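Local atomic coordinates of glycoside hydrolase family 16 protein (Akkermansia muciniphila, PDB entry 6T2N), a protein that probably acts as an endo-beta-galactosidase of glycoside hydrolase family 16, cutting inside mucin O-glycan chains to start mucin breakdown in the human gut. Residues A[84-89]-A[272-277]; A[102-107]-A[130-135]; A[246-251]-A[261-266]. All coordinates share one frame; numbering follows the deposited sequence.

Contact 1. Residues A[84-89]-A[272-277]; sequences QTYTGR and NSAVGG
Gln84 lays its side chain against the end of strand 267-275 and accepts a hydrogen bond there from the backbone: Val275 N lies 2.9 Å from Gln84 OE1. The donor approaches from above the amide's carbonyl plane, 69° out of it, so a face of the amide, not an in-plane lone pair, is turned to the Val275 N-H. A bend at chi2 (-76°) folds the amide back, letting one chain serve two neighbours: its root packs on the valine, Gln84 CB to Val275 CG2 at 3.8 Å, while Gln84 NE2 rests 3.6 Å from the methyl CB of Ala274. In the beta-jelly-roll of family 16, strands 85-86 and 267-275 both pair with strand 127-136, the former parallel and the latter antiparallel, and here Gln84 and Tyr86 reach across to the backbone and side chains of the second. Tyr86 makes the second crossing. Its ring edge is turned to the strand, with Ser273 O near the ring plane and 3.4 Å from Tyr86 CE1; that carbonyl also accepts a hydrogen bond from Ser132 OG. At the end of the ring, Tyr86 OH touches Ala274 CB and receives a weak hydrogen bond from Asn272 ND2 (3.0 Å), the ring and amide planes standing 79° apart. The other end of the Asn272 amide, OD1, is bound by Trp165 NE1 on strand 160-168, which helps fix the amide's rotation.

Contact 2. Residues A[102-107]-A[130-135]; sequences LETHFE and YTSGSV
Glu107 OE1 is gripped by three groups: the hydroxyl of Thr131, which donates to it from OG1 at 2.8 Å, and the charged ends of Arg89 and Lys91, with which it forms salt bridges. Thr131 OG1 comes to the anti side of the carboxylate oxygen, 34° out of the carboxylate plane, and itself takes a hydrogen bond from Asn92 ND2. Two cations so close would probably keep Glu107 ionised. Next to this cluster the chains join by a single antiparallel bridge, a hydrogen-bonded pair in which His105 N donates to Thr131 O (3.0 Å) and Thr131 N to His105 O (2.9 Å). Strand 99-104 belongs to one sheet of the family 16 jelly-roll and strand 127-136 to the other, so the bridge ties the two sheets just beyond the end of strand 99-104. There Phe106, with CG anti to the backbone N (chi1 173°), turns its ring edge onto a face of Tyr130. This T-shaped stack has centroids 5.5 Å apart and planes at 75°, Phe106 CD1 pointing at Tyr130 CZ from 3.8 Å; the Tyr130 hydroxyl bonds to Pro284 O beyond. In the other direction, Thr104 CG2 lies 3.8 Å from Ser132 CB, and both methyls of Leu102 lie against the Gly133 carbonyl, with Leu102 CD1 at 4.0 Å from Gly133 O.

Contact 3. Residues A[246-251]-A[261-266]; sequences KSIDLN and NPFRTP
The two backbones keep well apart, Leu250 CA and Phe263 CA being their nearest pair at 7.0 Å, so that Leu250 and Phe263 must meet through side chains. Leu250 CG packs on Phe263 CB at 3.8 Å, the two side chains crossing at about a right angle. Further out Ile248 reaches the ring of Phe263 obliquely, its CD1 at 3.8 Å from Phe263 CE2; with CG1 anti to the backbone N (chi1 -168°) and the chain continuing straight, the methyl is carried out to the ring. Strand 243-249, antiparallel to strand 235-240 in a sheet of the jelly-roll, here gives way to the loop that leads over to strand 267-275 in the other sheet, and Ile236 packs against all three of these apolar residues. At the end of the strand, Asp249 OD1 accepts from Asn251 N at 2.9 Å in an Asx turn. Arg264 holds one face of its guanidinium over Leu250 O; Arg264 NH2 lies 4.0 Å from Leu250 O and is hydrogen-bonded to Lys233 O. The amide end of Asn261 lies beside the same Leu250 carbonyl; an alanine here would remove the amide, which would probably leave that carbonyl with one polar neighbour fewer and a gap beside it.

Contacts 1 and 2 are neighbours, their centres 5 Å apart, and share the mixed sheet through strand 127-136, the partner of both strand 85-86 and strand 267-275. They touch directly, for instance where Thr85 N meets Tyr130 O. Contact 3 lies across the centre of the chain, about 28 Å from contact 1 and 32 Å from contact 2 between centres. Contact 2 reaches into the antiparallel sheet that also holds strand 243-249 of contact 3. Along the chain, contact 2 closes before contact 3 opens, and both are nested within the long loop closed by contact 1; contacts 1 and 2 thus join strands on one side, contact 3 packing an intersheet connection on the other.

Contact 1. Residues A[84-89]-A[272-277]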
# COMPACT_ATOMS: atom_id res chain seq x y z
N GLN A 84 -15.40 -6.74 -1.68
CA GLN A 84 -14.54 -7.88 -2.11
C GLN A 84 -14.03 -8.69 -0.91
O GLN A 84 -13.91 -8.11 0.18
CB GLN A 84 -13.36 -7.40 -2.94
CG GLN A 84 -12.12 -7.12 -2.10
CD GLN A 84 -12.19 -5.82 -1.33
OE1 GLN A 84 -13.12 -5.01 -1.48
NE2 GLN A 84 -11.16 -5.60 -0.52
N THR A 85 -13.73 -9.98 -1.17
CA THR A 85 -12.91 -10.91 -0.32
C THR A 85 -11.62 -11.25 -1.09
O THR A 85 -11.63 -11.22 -2.32
CB THR A 85 -13.70 -12.15 0.10
OG1 THR A 85 -12.94 -12.81 1.10
CG2 THR A 85 -13.92 -13.11 -1.03
N TYR A 86 -10.53 -11.51 -0.37
CA TYR A 86 -9.15 -11.55 -0.91
C TYR A 86 -8.66 -13.00 -1.01
O TYR A 86 -8.80 -13.73 -0.01
CB TYR A 86 -8.22 -10.74 0.02
CG TYR A 86 -8.19 -9.24 -0.18
CD1 TYR A 86 -8.22 -8.68 -1.45
CD2 TYR A 86 -7.99 -8.40 0.88
CE1 TYR A 86 -8.16 -7.31 -1.63
CE2 TYR A 86 -7.94 -7.03 0.73
CZ TYR A 86 -8.03 -6.48 -0.53
OH TYR A 86 -7.99 -5.12 -0.69
N THR A 87 -8.06 -13.43 -2.13
CA THR A 87 -7.65 -14.87 -2.24
C THR A 87 -6.28 -15.04 -2.88
O THR A 87 -5.91 -14.21 -3.68
CB THR A 87 -8.61 -15.76 -3.04
OG1 THR A 87 -8.16 -15.66 -4.40
CG2 THR A 87 -10.08 -15.40 -2.86
N GLY A 88 -5.61 -16.15 -2.56
CA GLY A 88 -4.22 -16.39 -2.97
C GLY A 88 -4.17 -17.14 -4.28
O GLY A 88 -3.05 -17.40 -4.74
N ARG A 89 -5.38 -17.48 -4.78
CA ARG A 89 -5.75 -18.21 -6.03
C ARG A 89 -5.22 -17.47 -7.24
O ARG A 89 -5.30 -16.27 -7.31
CB ARG A 89 -7.28 -18.22 -6.20
CG ARG A 89 -8.06 -19.03 -5.17
CD ARG A 89 -9.55 -18.94 -5.38
NE ARG A 89 -9.99 -17.59 -5.68
CZ ARG A 89 -10.95 -17.24 -6.55
NH1 ARG A 89 -11.61 -18.14 -7.25
NH2 ARG A 89 -11.25 -15.96 -6.71
N ASN A 272 -2.61 -3.99 -3.53
CA ASN A 272 -3.98 -4.56 -3.46
C ASN A 272 -4.93 -3.77 -4.39
O ASN A 272 -4.62 -2.59 -4.73
CB ASN A 272 -4.46 -4.63 -2.01
CG ASN A 272 -4.91 -3.27 -1.54
OD1 ASN A 272 -4.09 -2.44 -1.20
ND2 ASN A 272 -6.18 -2.96 -1.67
N SER A 273 -6.00 -4.43 -4.86
CA SER A 273 -7.21 -3.80 -5.41
C SER A 273 -8.37 -4.15 -4.48
O SER A 273 -8.74 -5.34 -4.39
CB SER A 273 -7.49 -4.23 -6.79
OG SER A 273 -6.50 -3.74 -7.67
N ALA A 274 -8.91 -3.15 -3.81
CA ALA A 274 -10.21 -3.29 -3.13
C ALA A 274 -11.32 -2.94 -4.11
O ALA A 274 -11.01 -2.57 -5.24
CB ALA A 274 -10.26 -2.40 -1.92
N VAL A 275 -12.56 -3.15 -3.67
CA VAL A 275 -13.81 -2.85 -4.42
C VAL A 275 -14.69 -2.11 -3.42
O VAL A 275 -14.68 -2.49 -2.22
CB VAL A 275 -14.45 -4.14 -4.98
CG1 VAL A 275 -15.65 -3.85 -5.84
CG2 VAL A 275 -13.47 -4.94 -5.79
N GLY A 276 -15.34 -1.04 -3.87
CA GLY A 276 -16.20 -0.23 -2.99
C GLY A 276 -15.39 0.33 -1.85
O GLY A 276 -14.23 0.65 -2.05
N GLY A 277 -15.97 0.46 -0.67
CA GLY A 277 -15.59 1.47 0.33
C GLY A 277 -16.76 2.41 0.66
O GLY A 277 -17.62 2.67 -0.25

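Contact 2. Residues A[102-107]-A[130-135]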
# COMPACT_ATOMS: atom_id res chain seq x y z
N LEU A 102 -2.92 -8.42 -10.07
CA LEU A 102 -3.99 -8.54 -9.06
C LEU A 102 -5.31 -8.29 -9.77
O LEU A 102 -5.51 -7.14 -10.24
CB LEU A 102 -3.77 -7.49 -7.98
CG LEU A 102 -2.39 -7.50 -7.32
CD1 LEU A 102 -2.24 -6.30 -6.37
CD2 LEU A 102 -2.19 -8.81 -6.59
N GLU A 103 -6.13 -9.33 -9.86
CA GLU A 103 -7.26 -9.40 -10.81
C GLU A 103 -8.63 -9.73 -10.12
O GLU A 103 -8.72 -10.59 -9.29
CB GLU A 103 -7.09 -10.50 -11.84
CG GLU A 103 -8.28 -10.50 -12.75
CD GLU A 103 -8.11 -11.31 -13.99
OE1 GLU A 103 -7.71 -12.42 -13.77
OE2 GLU A 103 -8.35 -10.78 -15.12
N THR A 104 -9.53 -8.74 -10.34
CA THR A 104 -10.73 -8.48 -9.51
C THR A 104 -11.88 -8.99 -10.34
O THR A 104 -11.97 -8.61 -11.53
CB THR A 104 -10.86 -7.01 -9.07
OG1 THR A 104 -9.69 -6.60 -8.33
CG2 THR A 104 -12.11 -6.81 -8.24
N HIS A 105 -12.62 -9.92 -9.76
CA HIS A 105 -13.67 -10.70 -10.45
C HIS A 105 -14.95 -10.53 -9.66
O HIS A 105 -14.92 -10.87 -8.46
CB HIS A 105 -13.37 -12.21 -10.47
CG HIS A 105 -12.17 -12.60 -11.24
ND1 HIS A 105 -12.23 -12.79 -12.58
CD2 HIS A 105 -10.90 -12.83 -10.86
CE1 HIS A 105 -11.03 -13.13 -13.01
NE2 HIS A 105 -10.19 -13.16 -11.98
N PHE A 106 -16.02 -10.08 -10.31
CA PHE A 106 -17.40 -10.21 -9.79
C PHE A 106 -17.68 -11.71 -9.63
O PHE A 106 -17.82 -12.37 -10.63
CB PHE A 106 -18.37 -9.52 -10.74
CG PHE A 106 -19.79 -9.77 -10.36
CD1 PHE A 106 -20.37 -9.02 -9.35
CD2 PHE A 106 -20.53 -10.78 -10.96
CE1 PHE A 106 -21.69 -9.27 -8.98
CE2 PHE A 106 -21.84 -11.02 -10.58
CZ PHE A 106 -22.41 -10.27 -9.58
N GLU A 107 -17.71 -12.23 -8.41
CA GLU A 107 -17.77 -13.69 -8.14
C GLU A 107 -18.07 -13.90 -6.64
O GLU A 107 -17.23 -13.58 -5.78
CB GLU A 107 -16.48 -14.35 -8.60
CG GLU A 107 -16.12 -15.54 -7.74
CD GLU A 107 -14.75 -16.14 -8.01
OE1 GLU A 107 -13.79 -15.38 -8.28
OE2 GLU A 107 -14.63 -17.36 -7.91
N TYR A 130 -17.59 -10.31 -5.67
CA TYR A 130 -16.18 -9.69 -5.81
C TYR A 130 -15.01 -10.27 -4.93
O TYR A 130 -14.95 -10.19 -3.73
CB TYR A 130 -16.01 -8.19 -5.49
CG TYR A 130 -16.74 -7.29 -6.46
CD1 TYR A 130 -16.31 -7.12 -7.81
CD2 TYR A 130 -18.00 -6.85 -6.13
CE1 TYR A 130 -17.09 -6.45 -8.77
CE2 TYR A 130 -18.79 -6.19 -7.08
CZ TYR A 130 -18.34 -5.99 -8.41
OH TYR A 130 -19.19 -5.33 -9.24
N THR A 131 -14.10 -10.95 -5.69
CA THR A 131 -12.81 -11.51 -5.23
C THR A 131 -11.77 -10.57 -5.81
O THR A 131 -12.05 -9.94 -6.84
CB THR A 131 -12.67 -12.97 -5.68
OG1 THR A 131 -12.87 -13.00 -7.09
CG2 THR A 131 -13.70 -13.89 -5.08
N SER A 132 -10.65 -10.41 -5.14
CA SER A 132 -9.52 -9.67 -5.73
C SER A 132 -8.26 -10.22 -5.06
O SER A 132 -8.42 -11.19 -4.24
CB SER A 132 -9.72 -8.17 -5.57
OG SER A 132 -8.73 -7.43 -6.30
N GLY A 133 -7.12 -9.57 -5.32
CA GLY A 133 -5.81 -9.91 -4.69
C GLY A 133 -5.17 -8.78 -3.87
O GLY A 133 -5.31 -7.61 -4.22
N SER A 134 -4.43 -9.18 -2.86
CA SER A 134 -3.65 -8.30 -1.97
C SER A 134 -2.43 -9.11 -1.55
O SER A 134 -2.62 -10.30 -1.10
CB SER A 134 -4.46 -7.83 -0.76
OG SER A 134 -3.70 -6.93 0.05
N VAL A 135 -1.24 -8.53 -1.72
CA VAL A 135 0.05 -9.08 -1.21
C VAL A 135 0.59 -8.14 -0.15
O VAL A 135 0.44 -6.91 -0.29
CB VAL A 135 1.08 -9.29 -2.34
CG1 VAL A 135 0.72 -10.49 -3.19
CG2 VAL A 135 1.28 -8.05 -3.19

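Contact 3. Residues A[246-251]-A[261-266]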
# COMPACT_ATOMS: atom_id res chain seq x y z
N LYS A 246 2.92 14.64 -2.15
CA LYS A 246 2.90 15.08 -0.74
C LYS A 246 4.28 14.84 -0.10
O LYS A 246 4.89 13.81 -0.28
CB LYS A 246 1.74 14.37 -0.08
CG LYS A 246 1.40 14.86 1.29
CD LYS A 246 0.77 16.22 1.28
CE LYS A 246 0.86 16.87 2.65
NZ LYS A 246 -0.21 17.86 2.85
N SER A 247 4.79 15.86 0.55
CA SER A 247 5.96 15.81 1.47
C SER A 247 5.40 15.92 2.89
O SER A 247 4.38 16.59 3.04
CB SER A 247 6.92 16.93 1.20
OG SER A 247 6.71 18.00 2.14
N ILE A 248 6.09 15.34 3.85
CA ILE A 248 5.89 15.55 5.30
C ILE A 248 7.25 15.87 5.93
O ILE A 248 8.22 15.26 5.49
CB ILE A 248 5.21 14.29 5.83
CG1 ILE A 248 4.69 14.52 7.25
CG2 ILE A 248 6.12 13.08 5.76
CD1 ILE A 248 4.07 13.27 7.84
N ASP A 249 7.38 16.87 6.83
CA ASP A 249 8.63 17.08 7.62
C ASP A 249 8.45 16.23 8.89
O ASP A 249 7.44 16.43 9.60
CB ASP A 249 8.94 18.57 7.79
CG ASP A 249 10.01 18.93 8.82
OD1 ASP A 249 10.60 17.97 9.43
OD2 ASP A 249 10.23 20.19 9.04
N LEU A 250 9.34 15.26 9.14
CA LEU A 250 9.19 14.32 10.31
C LEU A 250 9.49 15.05 11.67
O LEU A 250 9.13 14.50 12.76
CB LEU A 250 10.11 13.11 10.08
CG LEU A 250 9.49 11.89 9.40
CD1 LEU A 250 8.34 12.27 8.49
CD2 LEU A 250 10.55 11.13 8.61
N ASN A 251 10.08 16.25 11.65
CA ASN A 251 10.29 17.08 12.90
C ASN A 251 8.95 17.68 13.47
O ASN A 251 8.80 17.94 14.59
CB ASN A 251 11.37 18.25 12.82
CG ASN A 251 12.80 17.44 12.47
OD1 ASN A 251 13.35 17.44 11.37
ND2 ASN A 251 13.42 16.79 13.36
N ASN A 261 7.46 9.63 17.40
CA ASN A 261 7.55 9.51 15.91
C ASN A 261 7.27 8.12 15.34
O ASN A 261 8.16 7.26 15.28
CB ASN A 261 8.89 9.97 15.35
CG ASN A 261 8.64 10.96 14.24
OD1 ASN A 261 8.94 12.16 14.39
ND2 ASN A 261 7.97 10.49 13.21
N PRO A 262 6.07 7.88 14.75
CA PRO A 262 5.78 6.62 14.09
C PRO A 262 6.51 6.43 12.75
O PRO A 262 6.55 5.28 12.26
CB PRO A 262 4.28 6.77 13.90
CG PRO A 262 4.09 8.20 13.57
CD PRO A 262 4.96 8.83 14.63
N PHE A 263 7.05 7.50 12.16
CA PHE A 263 7.68 7.47 10.82
C PHE A 263 9.19 7.19 10.88
O PHE A 263 9.86 7.25 9.83
CB PHE A 263 7.35 8.77 10.08
CG PHE A 263 5.90 8.83 9.69
CD1 PHE A 263 5.33 7.78 8.96
CD2 PHE A 263 5.11 9.91 10.03
CE1 PHE A 263 4.01 7.81 8.58
CE2 PHE A 263 3.78 9.94 9.66
CZ PHE A 263 3.24 8.88 8.94
N ARG A 264 9.73 6.89 12.07
CA ARG A 264 11.14 6.43 12.23
C ARG A 264 11.08 5.00 12.79
O ARG A 264 11.90 4.63 13.61
CB ARG A 264 11.94 7.38 13.12
CG ARG A 264 11.86 8.86 12.74
CD ARG A 264 12.72 9.79 13.62
NE ARG A 264 12.99 11.13 13.03
CZ ARG A 264 12.82 12.32 13.65
NH1 ARG A 264 12.42 12.36 14.92
NH2 ARG A 264 13.03 13.46 12.99
N THR A 265 10.09 4.24 12.38
CA THR A 265 10.00 2.79 12.68
C THR A 265 9.91 2.13 11.33
O THR A 265 9.69 2.82 10.33
CB THR A 265 8.86 2.50 13.65
OG1 THR A 265 7.55 2.74 13.10
CG2 THR A 265 9.04 3.33 14.90
N PRO A 266 10.12 0.80 11.24
CA PRO A 266 9.95 0.09 9.98
C PRO A 266 8.47 -0.03 9.57
O PRO A 266 7.53 -0.09 10.41
CB PRO A 266 10.62 -1.26 10.24
CG PRO A 266 10.49 -1.46 11.72
CD PRO A 266 10.59 -0.08 12.33